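Local coordinates for long form salivary protein D7L1 (Culex quinquefasciatus, PDB 6V4C), which binds and sequesters adenine nucleotides, above all ADP and ATP, and inhibits platelet aggregation and haemostasis, aiding the mosquito's blood feeding, at residues K44-V49 with S106-F111; G155-Q160 with S184-R189; V212-K217 with F252-D257. One frame throughout, in Å; residues are numbered along the deposited sequence.

The three contacts follow one another along the chain, and each joins parts of an all-helical protein containing two odorant-binding (PBP/GOBP) family regions. Interaction 1 belongs to the first region; interaction 2, in the second, lies on the opposite side of the chain's centre, their centres about 38 Å apart. Interaction 3 pairs a loop of the second region with helix 249-263; its centre is about 21 Å from that of interaction 2, nearest atoms about 6 Å apart, without touching. Interactions 1 and 2 each contain one disulfide cysteine, Cys47 and Cys186; only Cys186 touches the opposite segment. Interaction 2 stays clear of the nucleotide: the Gln157 side chain is about 12 Å from bound ADP, though about 7 Å from that of ADP-binding Lys144.

Interaction 1 (K44-V49 with S106-F111); sequences KTACYV and SIAKGF
Val49 reaches with its CG1 methyl toward the ring of Phe111 and packs its CB against Ala108, joining helix 45-55 to helix 104-117. With CG1 anti to the backbone N (chi1 175°), this methyl lies 3.5 Å from Phe111 CD2, approaching the ring obliquely. Phe111 CB and CG also lie near it, so the root of the aromatic side chain shares the contact with the ring. One turn earlier in each helix, the small residues meet: Ala108 CB is 3.7 Å from the carbonyl oxygen Ala46 O and 4.4 Å from Ala46 CB. Alanine suits both places because a single methyl lets the backbones come close, with Ala46 CA and Ala108 CA 5.4 Å apart. The short axes cross almost at right angles, 85°, and approach to 8.1 Å, which confines the touching surface to a small patch. Beside it, Cys47 points away from helix 104-117 yet bonds through SG to Cys104 of that helix, the disulfide-linked helix packing of the odorant-binding protein fold. Phe111 also touches Met58 and Phe64. No hydrogen bond spans the two segments; shape and apolar burial hold this patch, while the neighbouring disulfide supplies the covalent tie.

Interaction 2 (G155-Q160 with S184-R189); sequences GKQFYQ and SNCTTR
Phe158 turns the edge of its ring to Cys186, where two helices of the second odorant-binding family region meet beside a disulfide characteristic of this fold. Phe158 CE2 lies 3.9 Å from Cys186 CB, with the methylene near the ring plane. CG of Phe158 stands anti to its carbonyl carbon (chi1 -50°), and the ring runs toward helix 179-190. One of its faces is covered by the preceding residue: Gln157 CB sits 4.0 Å above the plane, over the ring centre. Gln157 is extended beyond CG and carries its amide past the ring, bringing NE2 4.0 Å from Cys186 SG without a hydrogen bond; this NE2 donates to Phe153 O. Glutamine suits this surface position, since its aliphatic part packs on the ring while its amide finds a polar partner. Cys186 holds SG anti to the backbone N (chi1 -177°), directing the sulfur to Cys154, so the disulfide ties helix 150-158 to helix 179-190. Asn185, which lines the 2-ethoxyethanol pocket, receives a bond from Arg189: NE reaches Asn185 OD1 at 3.1 Å, the oxygen lying in the guanidinium plane while NE is tilted 32° from the amide carbonyl plane.

Interaction 3 (V212-K217 with F252-D257); sequences VNENGK and FMKVLD
Lys254 lies alongside Val212, where a Schellman motif ends helix 202-211 and the following loop packs on helix 249-263. Its side chain is fully extended, with CG anti to the backbone N (chi1 -178°), and runs past the valine so that Lys254 CE comes 3.9 Å from Val212 CB. Lysine fits this partly exposed place because its methylenes cover an apolar neighbour while the ammonium group reaches toward Glu214. That charge pairing is loose: Lys254 NZ is 4.5 Å from Glu214 OE2, beyond a salt bridge, though the opposite charges probably still attract. Lys254 O lies 3.6 Å from Val212 CG1. Next comes Val255, whose CG2 methyl meets Val212 CG2 at 3.9 Å, the two compact, branched side chains crossing at about a right angle. Leu209 also touches Val255, and Tyr277 packs on both Val212 and Lys254. The loop turns away through Asn213, the C-prime residue, which takes the positive phi that asparagine tolerates comparatively well; Asn213 N and Glu214 N turn back to His210 O and Leu209 O. Glu214 is gripped more firmly within the loop, where Lys217 NZ forms a 2.9 Å salt bridge with Glu214 OE1 through that oxygen's anti lone pair.

Interaction 1 (K44-V49 with S106-F111)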
loop_
_atom_site.group_PDB
_atom_site.type_symbol
_atom_site.label_atom_id
_atom_site.label_comp_id
_atom_site.label_asym_id
_atom_site.label_seq_id
_atom_site.Cartn_x
_atom_site.Cartn_y
_atom_site.Cartn_z
ATOM N N LYS A 44 12.959 -7.139 16.354
ATOM C CA LYS A 44 11.840 -7.362 15.445
ATOM C C LYS A 44 12.243 -7.390 13.975
ATOM O O LYS A 44 11.386 -7.657 13.126
ATOM C CB LYS A 44 10.781 -6.275 15.646
ATOM C CG LYS A 44 10.488 -5.928 17.097
ATOM C CD LYS A 44 9.778 -4.585 17.186
ATOM C CE LYS A 44 9.677 -4.080 18.616
ATOM N NZ LYS A 44 8.545 -4.701 19.355
ATOM N N THR A 45 13.512 -7.128 13.655
ATOM C CA THR A 45 13.905 -6.970 12.255
ATOM C C THR A 45 13.803 -8.278 11.477
ATOM O O THR A 45 13.558 -8.256 10.265
ATOM C CB THR A 45 15.319 -6.392 12.174
ATOM O OG1 THR A 45 15.391 -5.200 12.965
ATOM C CG2 THR A 45 15.688 -6.052 10.736
ATOM N N ALA A 46 13.967 -9.418 12.152
ATOM C CA ALA A 46 14.006 -10.699 11.453
ATOM C C ALA A 46 12.703 -10.969 10.708
ATOM O O ALA A 46 12.711 -11.243 9.502
ATOM C CB ALA A 46 14.319 -11.825 12.439
ATOM N N CYS A 47 11.570 -10.895 11.406
ATOM C CA CYS A 47 10.290 -11.176 10.766
ATOM C C CYS A 47 9.790 -10.025 9.902
ATOM O O CYS A 47 8.882 -10.231 9.089
ATOM C CB CYS A 47 9.234 -11.572 11.801
ATOM S SG CYS A 47 9.532 -13.171 12.609
ATOM N N TYR A 48 10.350 -8.825 10.059
ATOM C CA TYR A 48 10.021 -7.742 9.139
ATOM C C TYR A 48 10.588 -8.019 7.753
ATOM O O TYR A 48 9.912 -7.807 6.739
ATOM C CB TYR A 48 10.542 -6.406 9.669
ATOM C CG TYR A 48 10.588 -5.335 8.601
ATOM C CD1 TYR A 48 9.422 -4.736 8.144
ATOM C CD2 TYR A 48 11.795 -4.937 8.036
ATOM C CE1 TYR A 48 9.453 -3.766 7.161
ATOM C CE2 TYR A 48 11.835 -3.964 7.050
ATOM C CZ TYR A 48 10.660 -3.382 6.619
ATOM O OH TYR A 48 10.688 -2.415 5.641
ATOM N N VAL A 49 11.838 -8.485 7.694
ATOM C CA VAL A 49 12.454 -8.804 6.411
ATOM C C VAL A 49 11.676 -9.903 5.702
ATOM O O VAL A 49 11.490 -9.863 4.479
ATOM C CB VAL A 49 13.937 -9.173 6.608
ATOM C CG1 VAL A 49 14.551 -9.632 5.298
ATOM C CG2 VAL A 49 14.700 -7.986 7.174
ATOM N N SER A 106 16.246 -17.256 9.245
ATOM C CA SER A 106 16.924 -17.882 8.115
ATOM C C SER A 106 16.926 -16.966 6.895
ATOM O O SER A 106 17.973 -16.745 6.273
ATOM N N ILE A 107 15.760 -16.421 6.539
ATOM C CA ILE A 107 15.669 -15.573 5.354
ATOM C C ILE A 107 16.287 -14.203 5.605
ATOM O O ILE A 107 16.874 -13.603 4.694
ATOM N N ALA A 108 16.171 -13.683 6.829
ATOM C CA ALA A 108 16.722 -12.366 7.129
ATOM C C ALA A 108 18.247 -12.382 7.130
ATOM O O ALA A 108 18.882 -11.392 6.747
ATOM C CB ALA A 108 16.186 -11.862 8.469
ATOM N N LYS A 109 18.852 -13.494 7.557
ATOM C CA LYS A 109 20.309 -13.570 7.620
ATOM C C LYS A 109 20.928 -13.440 6.235
ATOM O O LYS A 109 21.858 -12.653 6.028
ATOM C CB LYS A 109 20.738 -14.878 8.286
ATOM N N GLY A 110 20.419 -14.205 5.267
ATOM C CA GLY A 110 20.954 -14.127 3.920
ATOM C C GLY A 110 20.597 -12.841 3.207
ATOM O O GLY A 110 21.344 -12.381 2.337
ATOM N N PHE A 111 19.458 -12.241 3.560
ATOM C CA PHE A 111 19.063 -10.982 2.942
ATOM C C PHE A 111 19.923 -9.829 3.446
ATOM O O PHE A 111 20.452 -9.044 2.651
ATOM C CB PHE A 111 17.582 -10.708 3.203
ATOM C CG PHE A 111 17.042 -9.545 2.428
ATOM C CD1 PHE A 111 16.687 -9.689 1.097
ATOM C CD2 PHE A 111 16.890 -8.305 3.027
ATOM C CE1 PHE A 111 16.191 -8.619 0.379
ATOM C CE2 PHE A 111 16.392 -7.232 2.313
ATOM C CZ PHE A 111 16.044 -7.391 0.987
#

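Interaction 2 (G155-Q160 with S184-R189)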
loop_
_atom_site.group_PDB
_atom_site.type_symbol
_atom_site.label_atom_id
_atom_site.label_comp_id
_atom_site.label_asym_id
_atom_site.label_seq_id
_atom_site.Cartn_x
_atom_site.Cartn_y
_atom_site.Cartn_z
ATOM N N GLY A 155 -10.340 10.914 -8.273
ATOM C CA GLY A 155 -11.406 11.861 -8.564
ATOM C C GLY A 155 -11.089 12.769 -9.735
ATOM O O GLY A 155 -11.974 13.116 -10.523
ATOM N N LYS A 156 -9.821 13.162 -9.873
ATOM C CA LYS A 156 -9.426 14.032 -10.973
ATOM C C LYS A 156 -9.574 13.355 -12.329
ATOM O O LYS A 156 -9.612 14.046 -13.353
ATOM C CB LYS A 156 -7.984 14.511 -10.781
ATOM C CG LYS A 156 -7.798 15.466 -9.617
ATOM C CD LYS A 156 -6.326 15.726 -9.345
ATOM C CE LYS A 156 -5.642 16.378 -10.536
ATOM N NZ LYS A 156 -4.191 16.615 -10.277
ATOM N N GLN A 157 -9.660 12.024 -12.359
ATOM C CA GLN A 157 -9.796 11.321 -13.628
ATOM C C GLN A 157 -11.236 11.298 -14.117
ATOM O O GLN A 157 -11.472 11.205 -15.327
ATOM C CB GLN A 157 -9.290 9.885 -13.492
ATOM C CG GLN A 157 -7.857 9.757 -13.007
ATOM C CD GLN A 157 -7.446 8.308 -12.821
ATOM O OE1 GLN A 157 -7.763 7.450 -13.642
ATOM N NE2 GLN A 157 -6.748 8.028 -11.727
ATOM N N PHE A 158 -12.204 11.383 -13.205
ATOM C CA PHE A 158 -13.602 11.177 -13.548
ATOM C C PHE A 158 -14.504 12.372 -13.290
ATOM O O PHE A 158 -15.590 12.432 -13.878
ATOM C CB PHE A 158 -14.167 9.959 -12.800
ATOM C CG PHE A 158 -13.319 8.726 -12.932
ATOM C CD1 PHE A 158 -13.129 8.130 -14.169
ATOM C CD2 PHE A 158 -12.706 8.168 -11.825
ATOM C CE1 PHE A 158 -12.344 6.998 -14.298
ATOM C CE2 PHE A 158 -11.922 7.036 -11.946
ATOM C CZ PHE A 158 -11.741 6.450 -13.185
ATOM N N TYR A 159 -14.098 13.320 -12.448
ATOM C CA TYR A 159 -14.957 14.429 -12.074
ATOM C C TYR A 159 -14.265 15.756 -12.341
ATOM O O TYR A 159 -13.046 15.888 -12.186
ATOM C CB TYR A 159 -15.325 14.379 -10.588
ATOM C CG TYR A 159 -16.168 13.195 -10.194
ATOM C CD1 TYR A 159 -17.524 13.155 -10.489
ATOM C CD2 TYR A 159 -15.611 12.118 -9.521
ATOM C CE1 TYR A 159 -18.302 12.073 -10.128
ATOM C CE2 TYR A 159 -16.379 11.031 -9.154
ATOM C CZ TYR A 159 -17.724 11.013 -9.461
ATOM O OH TYR A 159 -18.493 9.931 -9.099
ATOM N N GLN A 160 -15.061 16.744 -12.742
ATOM C CA GLN A 160 -14.602 18.122 -12.750
ATOM C C GLN A 160 -14.662 18.674 -11.335
ATOM O O GLN A 160 -15.591 18.378 -10.579
ATOM C CB GLN A 160 -15.488 18.975 -13.654
ATOM C CG GLN A 160 -15.333 18.687 -15.132
ATOM C CD GLN A 160 -15.841 19.826 -15.994
ATOM O OE1 GLN A 160 -16.756 19.652 -16.799
ATOM N NE2 GLN A 160 -15.247 21.004 -15.827
ATOM N N SER A 184 -15.286 4.487 -7.834
ATOM C CA SER A 184 -15.188 3.535 -6.732
ATOM C C SER A 184 -14.360 2.311 -7.109
ATOM O O SER A 184 -13.736 1.700 -6.235
ATOM C CB SER A 184 -16.577 3.146 -6.222
ATOM O OG SER A 184 -17.388 2.641 -7.268
ATOM N N ASN A 185 -14.332 1.939 -8.390
ATOM C CA ASN A 185 -13.399 0.902 -8.817
ATOM C C ASN A 185 -11.956 1.354 -8.615
ATOM O O ASN A 185 -11.114 0.588 -8.131
ATOM C CB ASN A 185 -13.653 0.532 -10.280
ATOM C CG ASN A 185 -12.667 -0.500 -10.799
ATOM O OD1 ASN A 185 -12.729 -1.674 -10.430
ATOM N ND2 ASN A 185 -11.759 -0.069 -11.665
ATOM N N CYS A 186 -11.662 2.605 -8.966
ATOM C CA CYS A 186 -10.312 3.133 -8.801
ATOM C C CYS A 186 -9.919 3.202 -7.330
ATOM O O CYS A 186 -8.803 2.818 -6.961
ATOM C CB CYS A 186 -10.230 4.512 -9.461
ATOM S SG CYS A 186 -8.610 5.335 -9.442
ATOM N N THR A 187 -10.827 3.670 -6.468
ATOM C CA THR A 187 -10.467 3.887 -5.070
ATOM C C THR A 187 -10.451 2.586 -4.272
ATOM O O THR A 187 -9.577 2.390 -3.421
ATOM C CB THR A 187 -11.396 4.923 -4.427
ATOM O OG1 THR A 187 -12.753 4.474 -4.503
ATOM C CG2 THR A 187 -11.276 6.268 -5.144
ATOM N N THR A 188 -11.412 1.692 -4.525
ATOM C CA THR A 188 -11.417 0.400 -3.843
ATOM C C THR A 188 -10.166 -0.403 -4.185
ATOM O O THR A 188 -9.586 -1.068 -3.318
ATOM C CB THR A 188 -12.686 -0.378 -4.206
ATOM O OG1 THR A 188 -13.836 0.430 -3.929
ATOM C CG2 THR A 188 -12.786 -1.658 -3.402
ATOM N N ARG A 189 -9.727 -0.347 -5.444
ATOM C CA ARG A 189 -8.471 -0.996 -5.811
ATOM C C ARG A 189 -7.273 -0.249 -5.233
ATOM O O ARG A 189 -6.301 -0.872 -4.790
ATOM C CB ARG A 189 -8.358 -1.125 -7.331
ATOM C CG ARG A 189 -9.344 -2.118 -7.946
ATOM C CD ARG A 189 -9.276 -2.111 -9.467
ATOM N NE ARG A 189 -10.089 -3.174 -10.059
ATOM C CZ ARG A 189 -9.635 -4.387 -10.362
ATOM N NH1 ARG A 189 -8.367 -4.702 -10.132
ATOM N NH2 ARG A 189 -10.448 -5.289 -10.895
#

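Interaction 3 (V212-K217 with F252-D257)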
loop_
_atom_site.group_PDB
_atom_site.type_symbol
_atom_site.label_atom_id
_atom_site.label_comp_id
_atom_site.label_asym_id
_atom_site.label_seq_id
_atom_site.Cartn_x
_atom_site.Cartn_y
_atom_site.Cartn_z
ATOM N N VAL A 212 -8.901 3.349 13.006
ATOM C CA VAL A 212 -9.668 4.363 13.721
ATOM C C VAL A 212 -10.146 3.859 15.085
ATOM O O VAL A 212 -11.084 4.416 15.655
ATOM C CB VAL A 212 -10.819 4.934 12.878
ATOM C CG1 VAL A 212 -10.274 5.589 11.625
ATOM C CG2 VAL A 212 -11.823 3.840 12.525
ATOM N N ASN A 213 -9.519 2.803 15.609
ATOM C CA ASN A 213 -9.777 2.292 16.959
ATOM C C ASN A 213 -11.168 1.675 17.116
ATOM O O ASN A 213 -11.704 1.612 18.224
ATOM C CB ASN A 213 -9.487 3.334 18.046
ATOM C CG ASN A 213 -8.053 3.832 18.003
ATOM O OD1 ASN A 213 -7.130 3.076 17.698
ATOM N ND2 ASN A 213 -7.863 5.110 18.303
ATOM N N GLU A 214 -11.762 1.210 16.022
ATOM C CA GLU A 214 -12.988 0.428 16.084
ATOM C C GLU A 214 -12.627 -1.041 16.291
ATOM O O GLU A 214 -11.564 -1.501 15.865
ATOM C CB GLU A 214 -13.770 0.585 14.778
ATOM C CG GLU A 214 -15.240 0.202 14.862
ATOM C CD GLU A 214 -16.075 1.250 15.574
ATOM O OE1 GLU A 214 -17.237 0.946 15.917
ATOM O OE2 GLU A 214 -15.572 2.374 15.789
ATOM N N ASN A 215 -13.515 -1.783 16.956
ATOM C CA ASN A 215 -13.180 -3.171 17.277
ATOM C C ASN A 215 -14.311 -4.186 17.170
ATOM O O ASN A 215 -14.013 -5.375 17.005
ATOM C CB ASN A 215 -12.524 -3.284 18.662
ATOM C CG ASN A 215 -13.365 -2.668 19.762
ATOM O OD1 ASN A 215 -14.358 -3.251 20.200
ATOM N ND2 ASN A 215 -12.966 -1.487 20.225
ATOM N N GLY A 216 -15.580 -3.807 17.245
ATOM C CA GLY A 216 -16.575 -4.862 17.288
ATOM C C GLY A 216 -17.225 -5.244 15.976
ATOM O O GLY A 216 -18.196 -6.009 15.985
ATOM N N LYS A 217 -16.705 -4.773 14.842
ATOM C CA LYS A 217 -17.446 -4.779 13.586
ATOM C C LYS A 217 -16.944 -5.802 12.571
ATOM O O LYS A 217 -17.389 -5.776 11.418
ATOM C CB LYS A 217 -17.442 -3.379 12.966
ATOM C CG LYS A 217 -17.948 -2.285 13.899
ATOM C CD LYS A 217 -19.387 -2.538 14.324
ATOM C CE LYS A 217 -19.929 -1.390 15.161
ATOM N NZ LYS A 217 -19.111 -1.165 16.381
ATOM N N PHE A 252 -18.460 4.418 8.236
ATOM C CA PHE A 252 -17.795 4.217 6.951
ATOM C C PHE A 252 -16.930 5.418 6.587
ATOM O O PHE A 252 -15.769 5.265 6.187
ATOM C CB PHE A 252 -18.841 3.949 5.864
ATOM C CG PHE A 252 -18.256 3.569 4.530
ATOM C CD1 PHE A 252 -18.015 2.242 4.221
ATOM C CD2 PHE A 252 -17.957 4.536 3.583
ATOM C CE1 PHE A 252 -17.483 1.884 2.993
ATOM C CE2 PHE A 252 -17.425 4.184 2.356
ATOM C CZ PHE A 252 -17.189 2.854 2.059
ATOM N N MET A 253 -17.480 6.629 6.728
ATOM C CA MET A 253 -16.725 7.827 6.376
ATOM C C MET A 253 -15.588 8.089 7.353
ATOM O O MET A 253 -14.533 8.593 6.953
ATOM C CB MET A 253 -17.649 9.043 6.290
ATOM C CG MET A 253 -18.600 8.980 5.119
ATOM S SD MET A 253 -17.759 8.409 3.631
ATOM C CE MET A 253 -16.658 9.787 3.300
ATOM N N LYS A 254 -15.784 7.767 8.632
ATOM C CA LYS A 254 -14.689 7.859 9.589
ATOM C C LYS A 254 -13.518 6.978 9.167
ATOM O O LYS A 254 -12.356 7.387 9.263
ATOM C CB LYS A 254 -15.190 7.467 10.979
ATOM C CG LYS A 254 -14.143 7.572 12.075
ATOM C CD LYS A 254 -14.699 7.078 13.402
ATOM C CE LYS A 254 -13.640 7.095 14.492
ATOM N NZ LYS A 254 -14.188 6.630 15.800
ATOM N N VAL A 255 -13.810 5.766 8.686
ATOM C CA VAL A 255 -12.759 4.882 8.186
ATOM C C VAL A 255 -12.125 5.466 6.932
ATOM O O VAL A 255 -10.897 5.553 6.816
ATOM C CB VAL A 255 -13.320 3.472 7.926
ATOM C CG1 VAL A 255 -12.304 2.632 7.163
ATOM C CG2 VAL A 255 -13.696 2.800 9.232
ATOM N N LEU A 256 -12.956 5.875 5.971
ATOM C CA LEU A 256 -12.447 6.334 4.684
ATOM C C LEU A 256 -11.647 7.625 4.818
ATOM O O LEU A 256 -10.616 7.787 4.158
ATOM C CB LEU A 256 -13.599 6.516 3.699
ATOM C CG LEU A 256 -13.468 5.700 2.418
ATOM C CD1 LEU A 256 -13.431 4.217 2.735
ATOM C CD2 LEU A 256 -14.601 6.026 1.467
ATOM N N ASP A 257 -12.114 8.562 5.651
ATOM C CA ASP A 257 -11.380 9.812 5.834
ATOM C C ASP A 257 -9.960 9.551 6.315
ATOM O O ASP A 257 -9.010 10.182 5.841
ATOM C CB ASP A 257 -12.106 10.726 6.822
ATOM C CG ASP A 257 -13.362 11.343 6.241
ATOM O OD1 ASP A 257 -13.468 11.448 5.001
ATOM O OD2 ASP A 257 -14.245 11.731 7.033
#